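Local structure of transcriptional regulator, LacI family (Lactobacillus brevis, 3JY6) at residues 67-72 / 88-93; 11-16 / 41-46; 126-131 / 151-156. The protein probably regulates transcription by binding DNA, its effector-binding part having the two-lobed fold of periplasmic binding proteins. One frame throughout, in Å; residues are numbered along the deposited sequence.

Interaction 1: 67-72 / 88-93; sequences LILQSF and VVSVDR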
ATOM      1  N   LEU A  67     -14.976  15.861   5.735  1.00 16.30           N
ATOM      2  CA  LEU A  67     -14.197  14.812   6.350  1.00 16.29           C
ATOM      3  C   LEU A  67     -14.768  13.439   6.028  1.00 15.59           C
ATOM      4  O   LEU A  67     -15.956  13.185   6.229  1.00 14.52           O
ATOM      5  CB  LEU A  67     -14.170  14.998   7.882  1.00 13.14           C
ATOM      6  CG  LEU A  67     -13.568  13.863   8.723  1.00 11.62           C
ATOM      7  CD1 LEU A  67     -12.113  13.677   8.337  1.00 11.99           C
ATOM      8  CD2 LEU A  67     -13.688  14.164  10.201  1.00  9.00           C
ATOM      9  N   ILE A  68     -13.921  12.568   5.497  1.00 15.57           N
ATOM     10  CA  ILE A  68     -14.332  11.199   5.226  1.00 16.90           C
ATOM     11  C   ILE A  68     -13.508  10.419   6.240  1.00 17.17           C
ATOM     12  O   ILE A  68     -12.268  10.453   6.228  1.00 16.49           O
ATOM     13  CB  ILE A  68     -14.027  10.773   3.788  1.00 16.20           C
ATOM     14  CG1 ILE A  68     -14.808  11.670   2.817  1.00 13.78           C
ATOM     15  CG2 ILE A  68     -14.413   9.324   3.599  1.00 14.10           C
ATOM     16  CD1 ILE A  68     -14.695  11.291   1.364  1.00 13.43           C
ATOM     17  N   LEU A  69     -14.206   9.743   7.141  1.00 16.25           N
ATOM     18  CA  LEU A  69     -13.546   9.034   8.224  1.00 17.91           C
ATOM     19  C   LEU A  69     -13.484   7.513   8.108  1.00 18.79           C
ATOM     20  O   LEU A  69     -14.507   6.832   8.143  1.00 18.01           O
ATOM     21  CB  LEU A  69     -14.241   9.425   9.528  1.00 19.52           C
ATOM     22  CG  LEU A  69     -13.624   9.111  10.884  1.00 22.59           C
ATOM     23  CD1 LEU A  69     -12.347   9.926  11.073  1.00 23.01           C
ATOM     24  CD2 LEU A  69     -14.643   9.457  11.980  1.00 23.45           C
ATOM     25  N   GLN A  70     -12.276   6.980   7.970  1.00 20.05           N
ATOM     26  CA  GLN A  70     -12.097   5.537   7.884  1.00 21.47           C
ATOM     27  C   GLN A  70     -11.122   5.193   9.001  1.00 23.45           C
ATOM     28  O   GLN A  70     -10.151   4.456   8.797  1.00 25.41           O
ATOM     29  CB  GLN A  70     -11.516   5.148   6.513  1.00 21.63           C
ATOM     30  CG  GLN A  70     -11.573   3.644   6.184  1.00 19.44           C
ATOM     31  CD  GLN A  70     -10.273   2.921   6.463  1.00 19.73           C
ATOM     32  OE1 GLN A  70      -9.226   3.261   5.907  1.00 18.48           O
ATOM     33  NE2 GLN A  70     -10.333   1.904   7.320  1.00 22.49           N
ATOM     34  N   SER A  71     -11.378   5.757  10.178  1.00 24.47           N
ATOM     35  CA  SER A  71     -10.517   5.538  11.331  1.00 24.98           C
ATOM     36  C   SER A  71     -11.225   5.237  12.652  1.00 25.27           C
ATOM     37  O   SER A  71     -12.388   4.835  12.666  1.00 25.61           O
ATOM     38  CB  SER A  71      -9.576   6.730  11.485  1.00 27.56           C
ATOM     39  OG  SER A  71     -10.095   7.850  10.794  1.00 31.91           O
ATOM     40  N   PHE A  72     -10.513   5.458  13.754  1.00 25.49           N
ATOM     41  CA  PHE A  72     -10.988   5.149  15.105  1.00 25.44           C
ATOM     42  C   PHE A  72     -11.857   6.138  15.889  1.00 22.21           C
ATOM     43  O   PHE A  72     -12.588   5.724  16.779  1.00 21.94           O
ATOM     44  CB  PHE A  72      -9.774   4.813  15.969  1.00 28.99           C
ATOM     45  CG  PHE A  72      -8.644   4.172  15.211  1.00 32.81           C
ATOM     46  CD1 PHE A  72      -8.766   2.875  14.713  1.00 34.60           C
ATOM     47  CD2 PHE A  72      -7.447   4.864  15.002  1.00 33.57           C
ATOM     48  CE1 PHE A  72      -7.705   2.270  14.019  1.00 34.29           C
ATOM     49  CE2 PHE A  72      -6.386   4.274  14.313  1.00 33.53           C
ATOM     50  CZ  PHE A  72      -6.512   2.975  13.820  1.00 33.69           C
ATOM     51  N   VAL A  88     -19.538  15.207   7.500  1.00 14.05           N
ATOM     52  CA  VAL A  88     -18.728  14.023   7.755  1.00 12.41           C
ATOM     53  C   VAL A  88     -19.387  12.770   7.204  1.00 13.11           C
ATOM     54  O   VAL A  88     -20.615  12.646   7.220  1.00 12.97           O
ATOM     55  CB  VAL A  88     -18.533  13.800   9.281  1.00 11.89           C
ATOM     56  CG1 VAL A  88     -17.638  12.591   9.537  1.00 12.00           C
ATOM     57  CG2 VAL A  88     -17.940  15.066   9.938  1.00 11.71           C
ATOM     58  N   VAL A  89     -18.569  11.847   6.706  1.00 12.56           N
ATOM     59  CA  VAL A  89     -19.057  10.558   6.226  1.00 11.47           C
ATOM     60  C   VAL A  89     -18.057   9.544   6.762  1.00 10.99           C
ATOM     61  O   VAL A  89     -16.852   9.758   6.668  1.00 11.11           O
ATOM     62  CB  VAL A  89     -19.093  10.444   4.674  1.00 13.24           C
ATOM     63  CG1 VAL A  89     -19.538   9.042   4.270  1.00 12.78           C
ATOM     64  CG2 VAL A  89     -20.067  11.431   4.090  1.00 14.86           C
ATOM     65  N   SER A  90     -18.552   8.455   7.336  1.00 12.76           N
ATOM     66  CA  SER A  90     -17.675   7.422   7.875  1.00 15.59           C
ATOM     67  C   SER A  90     -17.675   6.198   6.947  1.00 14.39           C
ATOM     68  O   SER A  90     -18.652   5.926   6.246  1.00 14.21           O
ATOM     69  CB  SER A  90     -18.134   7.028   9.284  1.00 17.10           C
ATOM     70  OG  SER A  90     -17.053   6.500  10.035  1.00 26.87           O
ATOM     71  N   VAL A  91     -16.569   5.473   6.933  1.00 14.88           N
ATOM     72  CA  VAL A  91     -16.454   4.302   6.077  1.00 16.11           C
ATOM     73  C   VAL A  91     -15.815   3.105   6.765  1.00 16.33           C
ATOM     74  O   VAL A  91     -14.870   3.251   7.548  1.00 12.76           O
ATOM     75  CB  VAL A  91     -15.614   4.614   4.808  1.00 17.59           C
ATOM     76  CG1 VAL A  91     -15.607   3.408   3.869  1.00 15.67           C
ATOM     77  CG2 VAL A  91     -16.172   5.838   4.108  1.00 18.54           C
ATOM     78  N   ASP A  92     -16.362   1.927   6.469  1.00 18.17           N
ATOM     79  CA  ASP A  92     -15.857   0.650   6.971  1.00 22.01           C
ATOM     80  C   ASP A  92     -15.824   0.525   8.493  1.00 24.61           C
ATOM     81  O   ASP A  92     -14.945  -0.136   9.035  1.00 23.78           O
ATOM     82  CB  ASP A  92     -14.441   0.421   6.415  1.00 20.82           C
ATOM     83  CG  ASP A  92     -13.952  -0.999   6.622  1.00 22.30           C
ATOM     84  OD1 ASP A  92     -14.624  -1.933   6.142  1.00 25.18           O
ATOM     85  OD2 ASP A  92     -12.898  -1.194   7.263  1.00 24.57           O
ATOM     86  N   ARG A  93     -16.790   1.123   9.180  1.00 27.99           N
ATOM     87  CA  ARG A  93     -16.782   1.085  10.635  1.00 31.54           C
ATOM     88  C   ARG A  93     -17.817   0.257  11.361  1.00 32.37           C
ATOM     89  O   ARG A  93     -17.568  -0.183  12.476  1.00 36.07           O
ATOM     90  CB  ARG A  93     -16.825   2.512  11.188  1.00 33.00           C
ATOM     91  CG  ARG A  93     -15.457   3.164  11.298  1.00 35.52           C
ATOM     92  CD  ARG A  93     -14.675   2.524  12.426  1.00 39.23           C
ATOM     93  NE  ARG A  93     -15.448   2.521  13.670  1.00 43.29           N
ATOM     94  CZ  ARG A  93     -15.620   3.579  14.460  1.00 43.93           C
ATOM     95  NH1 ARG A  93     -15.067   4.748  14.150  1.00 42.65           N
ATOM     96  NH2 ARG A  93     -16.359   3.467  15.557  1.00 44.24           N
TER
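Ile68 and Val91 lie side by side and point the same way, their CG2 methyls 3.9 Å apart. In Val91 the chi1 torsion places CG2 anti to the carbonyl carbon, which turns that methyl to Ile68; Val91 CG1 stands anti to the backbone N. Both side chains continue outward onto helices 20-34 and 236-251. On the sheet face that carries Leu67, Leu69 and Val88, Ser90 OG donates a hydrogen bond to Leu69 O at 3.2 Å. Val91 N grips the same oxygen at 2.8 Å, and the two donors come from opposite faces of the carbonyl plane. Further along, the amide of Gln70 and the carboxylate of Asp92 run alongside each other with planes 60° apart. NE2 of Gln70 stays 4.0 Å from OD2 of Asp92; Gln70 OE1 bonds Ser22 OG and Asp92 OD1 bonds Gln234 NE2. Beyond the strands, the chain of Arg93 bends at chi2 and chi3, and NH1 donates to Ser71 O at 3.1 Å, with that oxygen 27° out of the guanidinium plane. Backbone bonds from Leu69 N to Val89 O and from Val89 N to Leu67 O fix a parallel register, with strand axes 4.5 Å apart at 21°. With helix 75-82 linking the strands along the chain, this is a beta-alpha-beta unit of the periplasmic binding protein fold.

Interaction 2: 11-16 / 41-46; sequences AVIVAN and VLFDAN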
ATOM      1  N   ALA A  11     -10.802  16.307   3.573  1.00 12.87           N
ATOM      2  CA  ALA A  11      -9.845  15.513   4.327  1.00 12.24           C
ATOM      3  C   ALA A  11     -10.294  14.066   4.400  1.00 13.57           C
ATOM      4  O   ALA A  11     -11.455  13.769   4.653  1.00 13.25           O
ATOM      5  CB  ALA A  11      -9.674  16.072   5.753  1.00 12.66           C
ATOM      6  N   VAL A  12      -9.361  13.152   4.174  1.00 14.97           N
ATOM      7  CA  VAL A  12      -9.685  11.742   4.262  1.00 13.12           C
ATOM      8  C   VAL A  12      -8.714  11.150   5.282  1.00 13.74           C
ATOM      9  O   VAL A  12      -7.509  11.167   5.068  1.00 14.30           O
ATOM     10  CB  VAL A  12      -9.517  11.054   2.902  1.00 12.90           C
ATOM     11  CG1 VAL A  12      -9.990   9.614   2.996  1.00 13.36           C
ATOM     12  CG2 VAL A  12     -10.311  11.822   1.818  1.00 10.41           C
ATOM     13  N   ILE A  13      -9.228  10.663   6.404  1.00 12.66           N
ATOM     14  CA  ILE A  13      -8.338  10.078   7.408  1.00 14.30           C
ATOM     15  C   ILE A  13      -8.493   8.564   7.409  1.00 14.50           C
ATOM     16  O   ILE A  13      -9.567   8.053   7.714  1.00 11.94           O
ATOM     17  CB  ILE A  13      -8.647  10.595   8.846  1.00 13.57           C
ATOM     18  CG1 ILE A  13      -8.435  12.105   8.939  1.00 15.65           C
ATOM     19  CG2 ILE A  13      -7.705   9.947   9.848  1.00 15.40           C
ATOM     20  CD1 ILE A  13      -8.693  12.673  10.368  1.00 11.72           C
ATOM     21  N   VAL A  14      -7.427   7.845   7.062  1.00 14.71           N
ATOM     22  CA  VAL A  14      -7.500   6.384   7.068  1.00 15.83           C
ATOM     23  C   VAL A  14      -6.793   5.825   8.298  1.00 16.20           C
ATOM     24  O   VAL A  14      -5.935   6.482   8.888  1.00 15.75           O
ATOM     25  CB  VAL A  14      -6.887   5.767   5.787  1.00 13.89           C
ATOM     26  CG1 VAL A  14      -7.604   6.328   4.578  1.00 14.26           C
ATOM     27  CG2 VAL A  14      -5.391   6.054   5.707  1.00 13.62           C
ATOM     28  N   ALA A  15      -7.180   4.616   8.691  1.00 16.85           N
ATOM     29  CA  ALA A  15      -6.598   3.953   9.847  1.00 17.30           C
ATOM     30  C   ALA A  15      -5.087   3.791   9.705  1.00 15.75           C
ATOM     31  O   ALA A  15      -4.334   4.073  10.628  1.00 17.83           O
ATOM     32  CB  ALA A  15      -7.281   2.579  10.050  1.00 16.70           C
ATOM     33  N   ASN A  16      -4.640   3.351   8.538  1.00 16.66           N
ATOM     34  CA  ASN A  16      -3.208   3.154   8.299  1.00 17.59           C
ATOM     35  C   ASN A  16      -2.965   3.083   6.786  1.00 18.07           C
ATOM     36  O   ASN A  16      -3.552   2.252   6.093  1.00 14.92           O
ATOM     37  CB  ASN A  16      -2.746   1.854   8.960  1.00 19.92           C
ATOM     38  CG  ASN A  16      -1.234   1.717   8.995  1.00 21.30           C
ATOM     39  OD1 ASN A  16      -0.523   2.253   8.139  1.00 21.88           O
ATOM     40  ND2 ASN A  16      -0.735   0.980   9.979  1.00 21.33           N
ATOM     41  N   VAL A  41      -7.598  14.799   0.173  1.00 13.89           N
ATOM     42  CA  VAL A  41      -6.322  14.962   0.837  1.00 13.72           C
ATOM     43  C   VAL A  41      -6.223  13.785   1.804  1.00 14.59           C
ATOM     44  O   VAL A  41      -7.123  13.582   2.619  1.00 14.23           O
ATOM     45  CB  VAL A  41      -6.293  16.279   1.632  1.00 15.41           C
ATOM     46  CG1 VAL A  41      -5.014  16.365   2.418  1.00 14.53           C
ATOM     47  CG2 VAL A  41      -6.435  17.486   0.682  1.00 17.34           C
ATOM     48  N   LEU A  42      -5.128  13.030   1.735  1.00 12.75           N
ATOM     49  CA  LEU A  42      -4.971  11.859   2.591  1.00 14.19           C
ATOM     50  C   LEU A  42      -4.177  12.081   3.874  1.00 14.09           C
ATOM     51  O   LEU A  42      -3.066  12.627   3.865  1.00 11.69           O
ATOM     52  CB  LEU A  42      -4.358  10.705   1.786  1.00 15.03           C
ATOM     53  CG  LEU A  42      -4.267   9.306   2.424  1.00 16.78           C
ATOM     54  CD1 LEU A  42      -5.628   8.836   2.941  1.00 15.40           C
ATOM     55  CD2 LEU A  42      -3.774   8.322   1.355  1.00 16.46           C
ATOM     56  N   PHE A  43      -4.772  11.649   4.980  1.00 12.84           N
ATOM     57  CA  PHE A  43      -4.164  11.763   6.297  1.00 15.46           C
ATOM     58  C   PHE A  43      -4.024  10.339   6.829  1.00 15.91           C
ATOM     59  O   PHE A  43      -4.940   9.521   6.678  1.00 13.77           O
ATOM     60  CB  PHE A  43      -5.070  12.569   7.244  1.00 16.13           C
ATOM     61  CG  PHE A  43      -5.118  14.047   6.941  1.00 16.51           C
ATOM     62  CD1 PHE A  43      -4.224  14.926   7.544  1.00 18.55           C
ATOM     63  CD2 PHE A  43      -6.043  14.552   6.030  1.00 15.03           C
ATOM     64  CE1 PHE A  43      -4.247  16.294   7.243  1.00 18.33           C
ATOM     65  CE2 PHE A  43      -6.073  15.912   5.722  1.00 16.62           C
ATOM     66  CZ  PHE A  43      -5.171  16.784   6.330  1.00 17.31           C
ATOM     67  N   ASP A  44      -2.892  10.065   7.470  1.00 15.14           N
ATOM     68  CA  ASP A  44      -2.590   8.746   8.017  1.00 14.99           C
ATOM     69  C   ASP A  44      -2.674   8.729   9.554  1.00 15.69           C
ATOM     70  O   ASP A  44      -1.856   9.332  10.237  1.00 14.52           O
ATOM     71  CB  ASP A  44      -1.189   8.336   7.527  1.00 16.04           C
ATOM     72  CG  ASP A  44      -0.684   7.048   8.147  1.00 17.53           C
ATOM     73  OD1 ASP A  44      -1.483   6.109   8.365  1.00 17.09           O
ATOM     74  OD2 ASP A  44       0.542   6.977   8.396  1.00 21.08           O
ATOM     75  N   ALA A  45      -3.675   8.040  10.090  1.00 16.80           N
ATOM     76  CA  ALA A  45      -3.836   7.949  11.541  1.00 19.00           C
ATOM     77  C   ALA A  45      -2.714   7.081  12.132  1.00 20.38           C
ATOM     78  O   ALA A  45      -2.443   7.125  13.339  1.00 20.43           O
ATOM     79  CB  ALA A  45      -5.201   7.382  11.883  1.00 16.32           C
ATOM     80  N   ASN A  46      -2.069   6.293  11.272  1.00 20.21           N
ATOM     81  CA  ASN A  46      -0.944   5.454  11.682  1.00 22.09           C
ATOM     82  C   ASN A  46      -1.267   4.599  12.912  1.00 22.57           C
ATOM     83  O   ASN A  46      -0.432   4.396  13.784  1.00 23.44           O
ATOM     84  CB  ASN A  46       0.263   6.365  11.944  1.00 25.75           C
ATOM     85  CG  ASN A  46       1.590   5.618  11.946  1.00 29.98           C
ATOM     86  OD1 ASN A  46       1.719   4.534  11.366  1.00 32.13           O
ATOM     87  ND2 ASN A  46       2.594   6.213  12.580  1.00 30.06           N
TER
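In Phe43, chi1 (-72°) puts CG anti to the carbonyl carbon, beside the backbone N; from there chi2 (-91°) turns the ring so that CE2 meets Ala11 CB at 3.6 Å. In Leu42, CG is anti to the backbone N, and chi2 (54°) sets CD1 against Val14 CG1 on the other sheet face. The pairs belong to the parallel strands of a beta-alpha-beta unit, joined through helix 20-34, in the first lobe of a periplasmic binding protein fold. Ile13 CG1 meets Phe43 CB at 3.8 Å, and Val12 O sits at the ring edge in its plane. An alanine at Phe43 would probably leave Ala11 CB without its ring partner and open a gap toward Ile59 of helix 49-60. Leu42 and Val14 meet at about a right angle, CD1 to CG1 3.6 Å. Four backbone hydrogen bonds keep the register, from Val12 N to Ala45 N. Strand 39-44 is outermost in its own chain; there Val41 and Leu42 pack on their counterparts in the second subunit, whose Lys27 forms a salt bridge with Asp44 OD2. The other carboxylate oxygen, Asp44 OD1, accepts from Ile17 N and lies 3.4 Å from Asn16 CA.

Interaction 3: 126-131 / 151-156; sequences VVVLTS and QDVDVL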
ATOM      1  N   VAL A 126     -12.949 -24.476  10.926  1.00 20.74           N
ATOM      2  CA  VAL A 126     -12.462 -23.152  10.577  1.00 20.87           C
ATOM      3  C   VAL A 126     -11.482 -22.601  11.603  1.00 20.29           C
ATOM      4  O   VAL A 126     -11.740 -22.609  12.807  1.00 21.02           O
ATOM      5  CB  VAL A 126     -13.624 -22.155  10.416  1.00 19.90           C
ATOM      6  CG1 VAL A 126     -13.101 -20.846   9.818  1.00 20.04           C
ATOM      7  CG2 VAL A 126     -14.704 -22.756   9.537  1.00 14.38           C
ATOM      8  N   VAL A 127     -10.344 -22.138  11.107  1.00 20.10           N
ATOM      9  CA  VAL A 127      -9.306 -21.561  11.944  1.00 19.97           C
ATOM     10  C   VAL A 127      -9.300 -20.078  11.628  1.00 20.31           C
ATOM     11  O   VAL A 127      -8.837 -19.655  10.570  1.00 20.23           O
ATOM     12  CB  VAL A 127      -7.924 -22.180  11.629  1.00 20.78           C
ATOM     13  CG1 VAL A 127      -6.835 -21.468  12.429  1.00 22.64           C
ATOM     14  CG2 VAL A 127      -7.928 -23.663  11.978  1.00 20.96           C
ATOM     15  N   VAL A 128      -9.840 -19.293  12.550  1.00 20.47           N
ATOM     16  CA  VAL A 128      -9.927 -17.851  12.381  1.00 20.62           C
ATOM     17  C   VAL A 128      -8.651 -17.143  12.833  1.00 22.58           C
ATOM     18  O   VAL A 128      -8.212 -17.307  13.971  1.00 23.05           O
ATOM     19  CB  VAL A 128     -11.105 -17.284  13.193  1.00 19.43           C
ATOM     20  CG1 VAL A 128     -11.250 -15.800  12.926  1.00 20.78           C
ATOM     21  CG2 VAL A 128     -12.389 -18.030  12.857  1.00 19.47           C
ATOM     22  N   LEU A 129      -8.055 -16.364  11.937  1.00 22.34           N
ATOM     23  CA  LEU A 129      -6.850 -15.601  12.260  1.00 23.21           C
ATOM     24  C   LEU A 129      -7.293 -14.141  12.248  1.00 24.91           C
ATOM     25  O   LEU A 129      -7.799 -13.654  11.228  1.00 24.99           O
ATOM     26  CB  LEU A 129      -5.762 -15.839  11.216  1.00 19.93           C
ATOM     27  CG  LEU A 129      -4.436 -15.092  11.388  1.00 22.92           C
ATOM     28  CD1 LEU A 129      -3.798 -15.422  12.747  1.00 21.81           C
ATOM     29  CD2 LEU A 129      -3.507 -15.471  10.237  1.00 19.94           C
ATOM     30  N   THR A 130      -7.096 -13.433  13.360  1.00 24.77           N
ATOM     31  CA  THR A 130      -7.568 -12.051  13.432  1.00 25.41           C
ATOM     32  C   THR A 130      -6.836 -11.131  14.416  1.00 27.72           C
ATOM     33  O   THR A 130      -6.064 -11.579  15.272  1.00 28.11           O
ATOM     34  CB  THR A 130      -9.060 -12.049  13.845  1.00 23.03           C
ATOM     35  OG1 THR A 130      -9.579 -10.719  13.836  1.00 24.90           O
ATOM     36  CG2 THR A 130      -9.209 -12.602  15.255  1.00 23.06           C
ATOM     37  N   SER A 131      -7.080  -9.832  14.278  1.00 27.76           N
ATOM     38  CA  SER A 131      -6.523  -8.872  15.218  1.00 29.21           C
ATOM     39  C   SER A 131      -7.542  -8.984  16.351  1.00 30.22           C
ATOM     40  O   SER A 131      -8.659  -9.439  16.121  1.00 29.10           O
ATOM     41  CB  SER A 131      -6.524  -7.456  14.644  1.00 27.59           C
ATOM     42  OG  SER A 131      -5.633  -7.356  13.546  1.00 28.75           O
ATOM     43  N   GLN A 151     -19.248 -25.449  12.589  1.00 39.33           N
ATOM     44  CA  GLN A 151     -19.250 -26.169  13.859  1.00 40.29           C
ATOM     45  C   GLN A 151     -17.938 -25.971  14.602  1.00 39.87           C
ATOM     46  O   GLN A 151     -17.869 -25.260  15.607  1.00 40.75           O
ATOM     47  CB  GLN A 151     -19.484 -27.669  13.614  1.00 42.28           C
ATOM     48  N   ASP A 152     -16.905 -26.629  14.091  1.00 38.99           N
ATOM     49  CA  ASP A 152     -15.575 -26.579  14.667  1.00 37.38           C
ATOM     50  C   ASP A 152     -14.910 -25.280  14.248  1.00 36.38           C
ATOM     51  O   ASP A 152     -14.497 -25.140  13.096  1.00 35.24           O
ATOM     52  CB  ASP A 152     -14.758 -27.769  14.166  1.00 37.49           C
ATOM     53  CG  ASP A 152     -13.439 -27.927  14.896  1.00 39.04           C
ATOM     54  OD1 ASP A 152     -13.114 -27.066  15.737  1.00 39.68           O
ATOM     55  OD2 ASP A 152     -12.724 -28.918  14.625  1.00 40.66           O
ATOM     56  N   VAL A 153     -14.820 -24.334  15.183  1.00 34.40           N
ATOM     57  CA  VAL A 153     -14.201 -23.043  14.914  1.00 31.50           C
ATOM     58  C   VAL A 153     -13.229 -22.689  16.025  1.00 31.05           C
ATOM     59  O   VAL A 153     -13.600 -22.650  17.192  1.00 30.03           O
ATOM     60  CB  VAL A 153     -15.254 -21.917  14.813  1.00 30.74           C
ATOM     61  CG1 VAL A 153     -14.572 -20.585  14.544  1.00 30.85           C
ATOM     62  CG2 VAL A 153     -16.244 -22.231  13.719  1.00 30.96           C
ATOM     63  N   ASP A 154     -11.979 -22.450  15.657  1.00 30.74           N
ATOM     64  CA  ASP A 154     -10.954 -22.072  16.618  1.00 32.31           C
ATOM     65  C   ASP A 154     -10.517 -20.663  16.251  1.00 33.02           C
ATOM     66  O   ASP A 154     -10.568 -20.283  15.081  1.00 33.82           O
ATOM     67  CB  ASP A 154      -9.775 -23.034  16.534  1.00 33.63           C
ATOM     68  CG  ASP A 154     -10.138 -24.430  16.998  1.00 37.40           C
ATOM     69  OD1 ASP A 154     -10.623 -24.568  18.149  1.00 38.30           O
ATOM     70  OD2 ASP A 154      -9.940 -25.391  16.218  1.00 36.89           O
ATOM     71  N   VAL A 155     -10.091 -19.876  17.230  1.00 33.98           N
ATOM     72  CA  VAL A 155      -9.688 -18.504  16.938  1.00 33.81           C
ATOM     73  C   VAL A 155      -8.289 -18.156  17.416  1.00 32.71           C
ATOM     74  O   VAL A 155      -7.891 -18.530  18.513  1.00 33.05           O
ATOM     75  CB  VAL A 155     -10.696 -17.502  17.547  1.00 34.72           C
ATOM     76  CG1 VAL A 155     -10.755 -17.674  19.040  1.00 37.41           C
ATOM     77  CG2 VAL A 155     -10.307 -16.072  17.199  1.00 36.13           C
ATOM     78  N   LEU A 156      -7.542 -17.448  16.575  1.00 32.06           N
ATOM     79  CA  LEU A 156      -6.188 -17.027  16.910  1.00 31.88           C
ATOM     80  C   LEU A 156      -6.053 -15.518  16.798  1.00 32.68           C
ATOM     81  O   LEU A 156      -5.849 -14.960  15.709  1.00 31.99           O
ATOM     82  CB  LEU A 156      -5.156 -17.707  16.007  1.00 30.91           C
ATOM     83  CG  LEU A 156      -3.721 -17.167  16.088  1.00 32.23           C
ATOM     84  CD1 LEU A 156      -3.289 -16.985  17.536  1.00 33.50           C
ATOM     85  CD2 LEU A 156      -2.782 -18.108  15.363  1.00 30.89           C
TER
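Val128 faces Val153 and Val155 across the strands 125-131 and 152-158, which run parallel and are connected through helix 137-147 as a beta-alpha-beta unit in the second lobe of the periplasmic binding protein fold. The two axes come within 4.6 Å at an angle of 22°. The closely packed part is the face where Val126 and Val128 meet Val153 under helix 137-147; on strand 125-131, Val126 to Thr130 are all buried. Val128 CG2, anti to the carbonyl carbon, reaches Val153 CG1 at 3.8 Å, the two side chains crossing obliquely. Ile146 of helix 137-147 closes over Val126 and Val128 on this face, and Leu147 touches Val153. Between the strands, five backbone hydrogen bonds alternate, the straightest being Thr130 N to Leu156 O, with 171° at the hydrogen. That donor nevertheless stands 33° out of the carbonyl plane of Leu156, whereas the four others approach close to the C=O direction.

Strand 152-158 is the looser side: it is outermost in its sheet within this chain, and its residues from Asp152 to Leu156 remain partly exposed. Val155 has CG2 anti to the backbone N, and that methyl meets Thr130 CG2 only at 4.1 Å. On the opposite face, Asp154 turns its carboxylate outside the contact, OD2 accepting from His125 NE2, while Leu175 of helix 165-177 packs against Asp154 and Leu156. Leu156 buries more of its surface against the other strand than any other residue of the contact, lying beside Leu129 and pointing the same way. The end of Leu129 comes nearer the neighbouring strand, its CD1 lying 3.8 Å from Leu156 CG and 3.6 Å from Leu156 O.

In the fold
From the N terminus, interaction 2 comes first: strand 9-14 leads through helix 20-34 to strand 39-44, closing a loop of 24 residues. Interaction 1 then closes a shorter one of 15 residues around helix 75-82, and interaction 3 one of 19 around helix 137-147. The three follow in series, none nesting in or crossing another. Interactions 1 and 2 build the sheet of one lobe, in which strands 9-14 and 66-70 are neighbours, linked where Gln70 N lies 2.9 Å from Ile13 O, a probable hydrogen bond. Interaction 3 belongs to the four-stranded sheet of the other lobe, its centre about 28 Å from that of interaction 1, across the chain's centre.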